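Local coordinates for DSBA-like thioredoxin domain-containing protein (Nitrosomonas europaea, PDB 2IN3) that is a putative protein disulfide isomerase of the DsbA family, FrnE-like subfamily, and probably acts as a thiol-disulfide oxidoreductase, at residues A[58-61]-A[62-66]; A[113-116]-A[117-121]; A[148-151]-A[152-156]. All blocks are in the same frame, centred on the assembly; numbering follows the deposited sequence.

Interaction 1. Residues A[58-61]-A[62-66]; sequences PEKR and AQILH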
loop_
_atom_site.group_PDB
_atom_site.type_symbol
_atom_site.label_atom_id
_atom_site.label_comp_id
_atom_site.label_asym_id
_atom_site.label_seq_id
_atom_site.Cartn_x
_atom_site.Cartn_y
_atom_site.Cartn_z
ATOM N N PRO A 58 -20.204 -14.007 -1.361
ATOM C CA PRO A 58 -21.145 -12.873 -1.343
ATOM C C PRO A 58 -21.132 -12.047 -0.059
ATOM O O PRO A 58 -21.161 -10.823 -0.145
ATOM C CB PRO A 58 -22.517 -13.540 -1.515
ATOM C CG PRO A 58 -22.226 -14.833 -2.188
ATOM C CD PRO A 58 -20.894 -15.273 -1.672
ATOM N N GLU A 59 -21.121 -12.712 1.100
ATOM C CA GLU A 59 -21.094 -12.044 2.414
ATOM C C GLU A 59 -19.842 -11.214 2.583
ATOM O O GLU A 59 -19.885 -10.072 3.080
ATOM C CB GLU A 59 -21.128 -13.081 3.535
ATOM C CG GLU A 59 -22.504 -13.406 4.050
ATOM C CD GLU A 59 -22.567 -14.776 4.707
ATOM O OE1 GLU A 59 -21.494 -15.331 5.044
ATOM O OE2 GLU A 59 -23.685 -15.306 4.876
ATOM N N LYS A 60 -18.719 -11.802 2.178
ATOM C CA LYS A 60 -17.430 -11.119 2.242
ATOM C C LYS A 60 -17.407 -9.942 1.270
ATOM O O LYS A 60 -16.924 -8.850 1.603
ATOM C CB LYS A 60 -16.265 -12.117 1.999
ATOM C CG LYS A 60 -14.858 -11.475 1.992
ATOM C CD LYS A 60 -14.510 -10.759 3.304
ATOM C CE LYS A 60 -14.491 -11.747 4.488
ATOM N NZ LYS A 60 -14.473 -11.058 5.831
ATOM N N ARG A 61 -17.946 -10.143 0.071
ATOM C CA ARG A 61 -18.024 -9.030 -0.898
ATOM C C ARG A 61 -18.847 -7.850 -0.327
ATOM O O ARG A 61 -18.469 -6.699 -0.472
ATOM C CB ARG A 61 -18.629 -9.533 -2.213
ATOM C CG ARG A 61 -18.833 -8.483 -3.280
ATOM C CD ARG A 61 -19.608 -9.059 -4.514
ATOM N NE ARG A 61 -19.837 -7.975 -5.472
ATOM C CZ ARG A 61 -20.913 -7.188 -5.472
ATOM N NH1 ARG A 61 -21.903 -7.392 -4.592
ATOM N NH2 ARG A 61 -21.013 -6.200 -6.360
ATOM N N ALA A 62 -19.968 -8.148 0.312
ATOM C CA ALA A 62 -20.795 -7.076 0.902
ATOM C C ALA A 62 -20.047 -6.334 2.018
ATOM O O ALA A 62 -20.182 -5.119 2.159
ATOM C CB ALA A 62 -22.118 -7.621 1.396
ATOM N N GLN A 63 -19.267 -7.056 2.816
ATOM C CA GLN A 63 -18.454 -6.408 3.850
ATOM C C GLN A 63 -17.478 -5.450 3.215
ATOM O O GLN A 63 -17.309 -4.326 3.676
ATOM C CB GLN A 63 -17.692 -7.431 4.691
ATOM C CG GLN A 63 -18.590 -8.265 5.535
ATOM C CD GLN A 63 -17.848 -9.316 6.344
ATOM O OE1 GLN A 63 -17.020 -10.073 5.817
ATOM N NE2 GLN A 63 -18.169 -9.390 7.628
ATOM N N ILE A 64 -16.816 -5.899 2.152
ATOM C CA ILE A 64 -15.801 -5.078 1.497
ATOM C C ILE A 64 -16.445 -3.814 0.911
ATOM O O ILE A 64 -15.936 -2.694 1.088
ATOM C CB ILE A 64 -15.032 -5.895 0.407
ATOM C CG1 ILE A 64 -14.186 -7.000 1.061
ATOM C CG2 ILE A 64 -14.179 -4.972 -0.485
ATOM C CD1 ILE A 64 -13.735 -8.112 0.097
ATOM N N LEU A 65 -17.586 -3.987 0.251
ATOM C CA LEU A 65 -18.265 -2.846 -0.349
ATOM C C LEU A 65 -18.734 -1.830 0.714
ATOM O O LEU A 65 -18.739 -0.640 0.462
ATOM C CB LEU A 65 -19.446 -3.320 -1.206
ATOM C CG LEU A 65 -19.032 -4.111 -2.461
ATOM C CD1 LEU A 65 -20.276 -4.617 -3.152
ATOM C CD2 LEU A 65 -18.144 -3.287 -3.419
ATOM N N HIS A 66 -19.126 -2.308 1.898
ATOM C CA HIS A 66 -19.479 -1.396 2.973
ATOM C C HIS A 66 -18.244 -0.566 3.339
ATOM O O HIS A 66 -18.361 0.646 3.557
ATOM C CB HIS A 66 -20.005 -2.139 4.202
ATOM C CG HIS A 66 -20.133 -1.257 5.407
ATOM N ND1 HIS A 66 -20.973 -0.161 5.441
ATOM C CD2 HIS A 66 -19.508 -1.293 6.611
ATOM C CE1 HIS A 66 -20.868 0.433 6.615
ATOM N NE2 HIS A 66 -19.987 -0.235 7.343
#
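Leu65 lays its CD1 methyl over one face of the Arg61 guanidinium, 3.4 Å above the plane and displaced toward the rim, with Leu65 CD1 3.5 Å from Arg61 CZ. The arginine gets there by running straight out from the helix: CG is anti to the backbone N (chi1 177°) and the chain stays extended as far as NE, while the leucine reaches across from one turn later. The flat group is also held by its polar atoms, since NE donates to the carbonyl of Leu85 and NH2 to that of Ala84, tying the helix to the loop that carries them. With an alanine here, both loop carbonyls are likely to lose these donors, and the Leu65 methyl the flat surface it rests on. All of this happens in the first turns of helix 58-75, on the surface of the DsbA-like thioredoxin domain, where i to i+4 backbone bonds run from Ala62 N to Pro58 O through Leu65 N to Arg61 O. The Lys60 chain bends at chi2 and chi3 and curls forward along the helix, bringing NZ to Gln63 OE1 at 2.7 Å, a hydrogen bond whose donor is tilted 26° from the amide carbonyl plane. Nearer the backbone on the same side chain, Lys60 CG meets the CD1 methyl of Ile64 at 4.0 Å, and the Ile64 side chain also touches Leu56 and Leu85.

Interaction 2. Residues A[113-116]-A[117-121]; sequences PFFA and AIQRA. With EDO (1,2-ethanediol), chain C.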
loop_
_atom_site.group_PDB
_atom_site.type_symbol
_atom_site.label_atom_id
_atom_site.label_comp_id
_atom_site.label_asym_id
_atom_site.label_seq_id
_atom_site.Cartn_x
_atom_site.Cartn_y
_atom_site.Cartn_z
ATOM N N PRO A 113 4.116 6.569 -6.010
ATOM C CA PRO A 113 3.293 6.741 -7.232
ATOM C C PRO A 113 2.780 5.418 -7.823
ATOM O O PRO A 113 1.621 5.367 -8.245
ATOM C CB PRO A 113 4.272 7.372 -8.210
ATOM C CG PRO A 113 5.195 8.131 -7.340
ATOM C CD PRO A 113 5.427 7.227 -6.163
ATOM N N PHE A 114 3.611 4.364 -7.855
ATOM C CA PHE A 114 3.153 3.062 -8.379
ATOM C C PHE A 114 2.048 2.409 -7.515
ATOM O O PHE A 114 1.058 1.882 -8.036
ATOM C CB PHE A 114 4.321 2.094 -8.537
ATOM C CG PHE A 114 3.960 0.806 -9.236
ATOM C CD1 PHE A 114 3.656 0.798 -10.606
ATOM C CD2 PHE A 114 3.981 -0.400 -8.550
ATOM C CE1 PHE A 114 3.336 -0.392 -11.260
ATOM C CE2 PHE A 114 3.655 -1.598 -9.214
ATOM C CZ PHE A 114 3.326 -1.590 -10.549
ATOM N N PHE A 115 2.213 2.466 -6.199
ATOM C CA PHE A 115 1.226 1.948 -5.254
ATOM C C PHE A 115 -0.123 2.673 -5.528
ATOM O O PHE A 115 -1.208 2.044 -5.625
ATOM C CB PHE A 115 1.704 2.258 -3.842
ATOM C CG PHE A 115 0.870 1.640 -2.750
ATOM C CD1 PHE A 115 1.353 0.521 -2.082
ATOM C CD2 PHE A 115 -0.370 2.177 -2.375
ATOM C CE1 PHE A 115 0.635 -0.091 -1.058
ATOM C CE2 PHE A 115 -1.120 1.558 -1.326
ATOM C CZ PHE A 115 -0.600 0.422 -0.685
ATOM N N ALA A 116 -0.061 3.994 -5.623
ATOM C CA ALA A 116 -1.288 4.809 -5.838
ATOM C C ALA A 116 -1.907 4.476 -7.194
ATOM O O ALA A 116 -3.115 4.355 -7.299
ATOM C CB ALA A 116 -0.973 6.318 -5.744
ATOM N N ALA A 117 -1.066 4.298 -8.221
ATOM C CA ALA A 117 -1.524 3.955 -9.564
ATOM C C ALA A 117 -2.306 2.637 -9.557
ATOM O O ALA A 117 -3.337 2.544 -10.222
ATOM C CB ALA A 117 -0.337 3.911 -10.582
ATOM N N ILE A 118 -1.831 1.641 -8.802
ATOM C CA ILE A 118 -2.527 0.354 -8.637
ATOM C C ILE A 118 -3.895 0.558 -7.960
ATOM O O ILE A 118 -4.909 0.068 -8.437
ATOM C CB ILE A 118 -1.701 -0.654 -7.796
ATOM C CG1 ILE A 118 -0.419 -1.078 -8.567
ATOM C CG2 ILE A 118 -2.550 -1.859 -7.422
ATOM C CD1 ILE A 118 0.558 -1.836 -7.674
ATOM N N GLN A 119 -3.916 1.346 -6.895
ATOM C CA GLN A 119 -5.162 1.573 -6.156
ATOM C C GLN A 119 -6.227 2.239 -7.031
ATOM O O GLN A 119 -7.415 1.895 -6.966
ATOM C CB GLN A 119 -4.877 2.425 -4.918
ATOM C CG GLN A 119 -3.958 1.728 -3.908
ATOM C CD GLN A 119 -4.246 2.218 -2.527
ATOM O OE1 GLN A 119 -3.910 3.336 -2.191
ATOM N NE2 GLN A 119 -4.926 1.396 -1.728
ATOM N N ARG A 120 -5.807 3.202 -7.842
ATOM C CA ARG A 120 -6.747 3.907 -8.692
ATOM C C ARG A 120 -7.257 2.965 -9.789
ATOM O O ARG A 120 -8.464 2.983 -10.122
ATOM C CB ARG A 120 -6.114 5.167 -9.284
ATOM C CG ARG A 120 -7.086 6.083 -9.974
ATOM C CD ARG A 120 -6.325 7.253 -10.630
ATOM N NE ARG A 120 -5.619 8.092 -9.651
ATOM C CZ ARG A 120 -4.301 8.075 -9.427
ATOM N NH1 ARG A 120 -3.482 7.255 -10.106
ATOM N NH2 ARG A 120 -3.785 8.898 -8.512
ATOM N N ALA A 121 -6.346 2.152 -10.329
ATOM C CA ALA A 121 -6.689 1.257 -11.421
ATOM C C ALA A 121 -7.699 0.223 -10.939
ATOM O O ALA A 121 -8.564 -0.206 -11.698
ATOM C CB ALA A 121 -5.458 0.588 -11.976
HETATM C C1 EDO C . -7.980 10.586 -7.727
HETATM O O1 EDO C . -7.818 9.237 -8.160
HETATM C C2 EDO C . -6.902 10.926 -6.713
HETATM O O2 EDO C . -5.687 10.286 -7.104
#
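The Phe114 ring takes Ile118 on one face: CG1 stands 4.1 Å above the ring plane, offset toward the rim, and the CD1 methyl beyond it comes to 3.5 Å from Phe114 CE2. The Phe115 ring meets an amide instead. Gln119 CD approaches Phe115 CE2 obliquely at 3.4 Å, and the planes of ring and amide are turned 67° from each other, so the two groups do not stack. The third flat group, the Arg120 guanidinium, has a bound 1,2-ethanediol at its edge, probably from the crystallisation liquor. Arg120 NH2 gives O2 of the diol a nearly straight hydrogen bond of 2.7 Å (167°), and Arg120 NE gives O1 another of 2.9 Å. A bend at chi3 (-63°) turns the end of the arginine back toward the preceding turn, where the carbonyl O of Ala116 lies over one guanidinium face. These pairs sit one turn apart on helix 111-123, part of the helical portion of this DsbA-like protein; Phe114 and Ile118 pack against helices 94-106 and 132-141. Gln119 lies further round the helix, with NE2 donating to the carbonyl of Pro16 and the side chain touching Cys21 and Trp22, beside a probable thioredoxin-type CxxC. Carbon packing thus joins this helix to its neighbours and to the Pro16 loop, while a buried amide, its NE2 bonded to a loop carbonyl, lies next to the likely redox site.

Interaction 3. Residues A[148-151]-A[152-156]; sequences RFTP and VFQSD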
loop_
_atom_site.group_PDB
_atom_site.type_symbol
_atom_site.label_atom_id
_atom_site.label_comp_id
_atom_site.label_asym_id
_atom_site.label_seq_id
_atom_site.Cartn_x
_atom_site.Cartn_y
_atom_site.Cartn_z
ATOM N N ARG A 148 12.375 -3.710 -17.936
ATOM C CA ARG A 148 12.989 -3.663 -16.615
ATOM C C ARG A 148 12.025 -4.262 -15.583
ATOM O O ARG A 148 12.429 -5.097 -14.769
ATOM C CB ARG A 148 13.445 -2.234 -16.245
ATOM C CG ARG A 148 14.666 -1.732 -17.047
ATOM C CD ARG A 148 14.733 -0.188 -17.167
ATOM N NE ARG A 148 15.385 0.485 -16.029
ATOM C CZ ARG A 148 14.818 1.365 -15.192
ATOM N NH1 ARG A 148 13.530 1.732 -15.297
ATOM N NH2 ARG A 148 15.556 1.889 -14.217
ATOM N N PHE A 149 10.747 -3.874 -15.660
ATOM C CA PHE A 149 9.734 -4.328 -14.702
ATOM C C PHE A 149 9.441 -5.826 -14.718
ATOM O O PHE A 149 9.389 -6.451 -13.653
ATOM C CB PHE A 149 8.407 -3.574 -14.875
ATOM C CG PHE A 149 7.333 -4.037 -13.918
ATOM C CD1 PHE A 149 7.282 -3.528 -12.630
ATOM C CD2 PHE A 149 6.406 -5.011 -14.296
ATOM C CE1 PHE A 149 6.292 -3.962 -11.712
ATOM C CE2 PHE A 149 5.428 -5.449 -13.397
ATOM C CZ PHE A 149 5.372 -4.920 -12.105
ATOM N N THR A 150 9.187 -6.388 -15.903
ATOM C CA THR A 150 8.712 -7.778 -15.968
ATOM C C THR A 150 9.720 -8.829 -15.436
ATOM O O THR A 150 9.327 -9.685 -14.635
ATOM C CB THR A 150 8.166 -8.167 -17.359
ATOM O OG1 THR A 150 7.066 -7.313 -17.686
ATOM C CG2 THR A 150 7.666 -9.604 -17.365
ATOM N N PRO A 151 11.003 -8.775 -15.859
ATOM C CA PRO A 151 11.968 -9.729 -15.261
ATOM C C PRO A 151 12.020 -9.651 -13.714
ATOM O O PRO A 151 12.077 -10.708 -13.045
ATOM C CB PRO A 151 13.309 -9.302 -15.865
ATOM C CG PRO A 151 12.935 -8.677 -17.187
ATOM C CD PRO A 151 11.650 -7.926 -16.876
ATOM N N VAL A 152 11.998 -8.428 -13.170
ATOM C CA VAL A 152 12.023 -8.234 -11.716
ATOM C C VAL A 152 10.766 -8.811 -11.056
ATOM O O VAL A 152 10.881 -9.610 -10.128
ATOM C CB VAL A 152 12.305 -6.749 -11.306
ATOM C CG1 VAL A 152 12.225 -6.554 -9.772
ATOM C CG2 VAL A 152 13.696 -6.315 -11.836
ATOM N N PHE A 153 9.584 -8.463 -11.582
ATOM C CA PHE A 153 8.307 -9.006 -11.082
ATOM C C PHE A 153 8.249 -10.554 -11.043
ATOM O O PHE A 153 7.701 -11.165 -10.103
ATOM C CB PHE A 153 7.123 -8.437 -11.890
ATOM C CG PHE A 153 5.789 -8.987 -11.471
ATOM C CD1 PHE A 153 5.106 -8.434 -10.384
ATOM C CD2 PHE A 153 5.221 -10.061 -12.149
ATOM C CE1 PHE A 153 3.883 -8.940 -9.984
ATOM C CE2 PHE A 153 3.986 -10.581 -11.761
ATOM C CZ PHE A 153 3.314 -10.021 -10.679
ATOM N N GLN A 154 8.815 -11.183 -12.063
ATOM C CA GLN A 154 8.783 -12.634 -12.161
ATOM C C GLN A 154 9.885 -13.341 -11.359
ATOM O O GLN A 154 9.863 -14.583 -11.235
ATOM C CB GLN A 154 8.817 -13.053 -13.643
ATOM C CG GLN A 154 7.560 -12.533 -14.389
ATOM C CD GLN A 154 7.535 -12.911 -15.850
ATOM O OE1 GLN A 154 8.576 -13.125 -16.458
ATOM N NE2 GLN A 154 6.338 -12.963 -16.431
ATOM N N SER A 155 10.845 -12.575 -10.832
ATOM C CA SER A 155 12.050 -13.161 -10.213
ATOM C C SER A 155 11.738 -13.778 -8.853
ATOM O O SER A 155 10.866 -13.280 -8.139
ATOM C CB SER A 155 13.157 -12.111 -10.028
ATOM O OG SER A 155 12.781 -11.119 -9.089
ATOM N N ASP A 156 12.478 -14.839 -8.502
ATOM C CA ASP A 156 12.408 -15.404 -7.152
ATOM C C ASP A 156 12.727 -14.354 -6.098
ATOM O O ASP A 156 12.104 -14.350 -5.018
ATOM C CB ASP A 156 13.344 -16.607 -6.999
ATOM C CG ASP A 156 12.768 -17.861 -7.617
ATOM O OD1 ASP A 156 11.539 -17.900 -7.873
ATOM O OD2 ASP A 156 13.534 -18.808 -7.864
#
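Val152 starts the last turn of helix 146-154, in the helical part of the DsbA-like fold, just after Pro151, which has no N-H to give to the turn before and where the helix is kinked; it sets its CG2 methyl 3.4 Å from the carbonyl O of Arg148. Val152 also packs on Ser102 and Leu105 of helix 94-106. Next comes Phe153, whose N-H bonds almost linearly to Phe149 O (173°). One turn apart and with the same chi1, CG anti to the backbone N, the Phe149 and Phe153 side chains lie side by side and point the same way. The ring planes, 20° apart, are nearly parallel but so far offset, with centroids 5.7 Å apart, that little of one ring lies over the other. Closer contact comes from Phe153 CB, which makes a CH-pi interaction over the face of the Phe149 ring, 4.2 Å from its centroid. Both rings pack on Leu132, and Arg98 adds a cation-pi interaction with Phe153 while donating to that residue's carbonyl. Gln154, exposed but still touching Leu132, runs its extended chain alongside Thr150 so that its CD is 3.6 Å from Thr150 CG2. Ser155 ends the turn and is the N-cap of helix 156-171, where its OG receives the N-H of Ala158. The same hydroxyl donates to Val152 O at 2.6 Å, in the carbonyl plane on a lone pair, and that oxygen takes a second bond from Ser155 N.

The three contacts follow one another along the chain, all in the DsbA-like thioredoxin domain, the first two each within one helix, the third running from the end of helix 146-154 to the start of 156-171. Interaction 1 sits at the start of helix 58-75 on the surface, its centre 22 Å from that of interaction 2 and 33 Å from that of interaction 3. Interactions 2 and 3 are neighbours, with centres 18 Å apart, and they touch where Phe114 CZ packs on Phe149 CE1 at 4.0 Å. Helices 94-106 and 132-141 are shared between these two, so 111-123 and 146-154 belong to one helical bundle. Through helix 111-123 that bundle reaches the probable CxxC region, whereas interactions 1 and 3 lie toward the periphery.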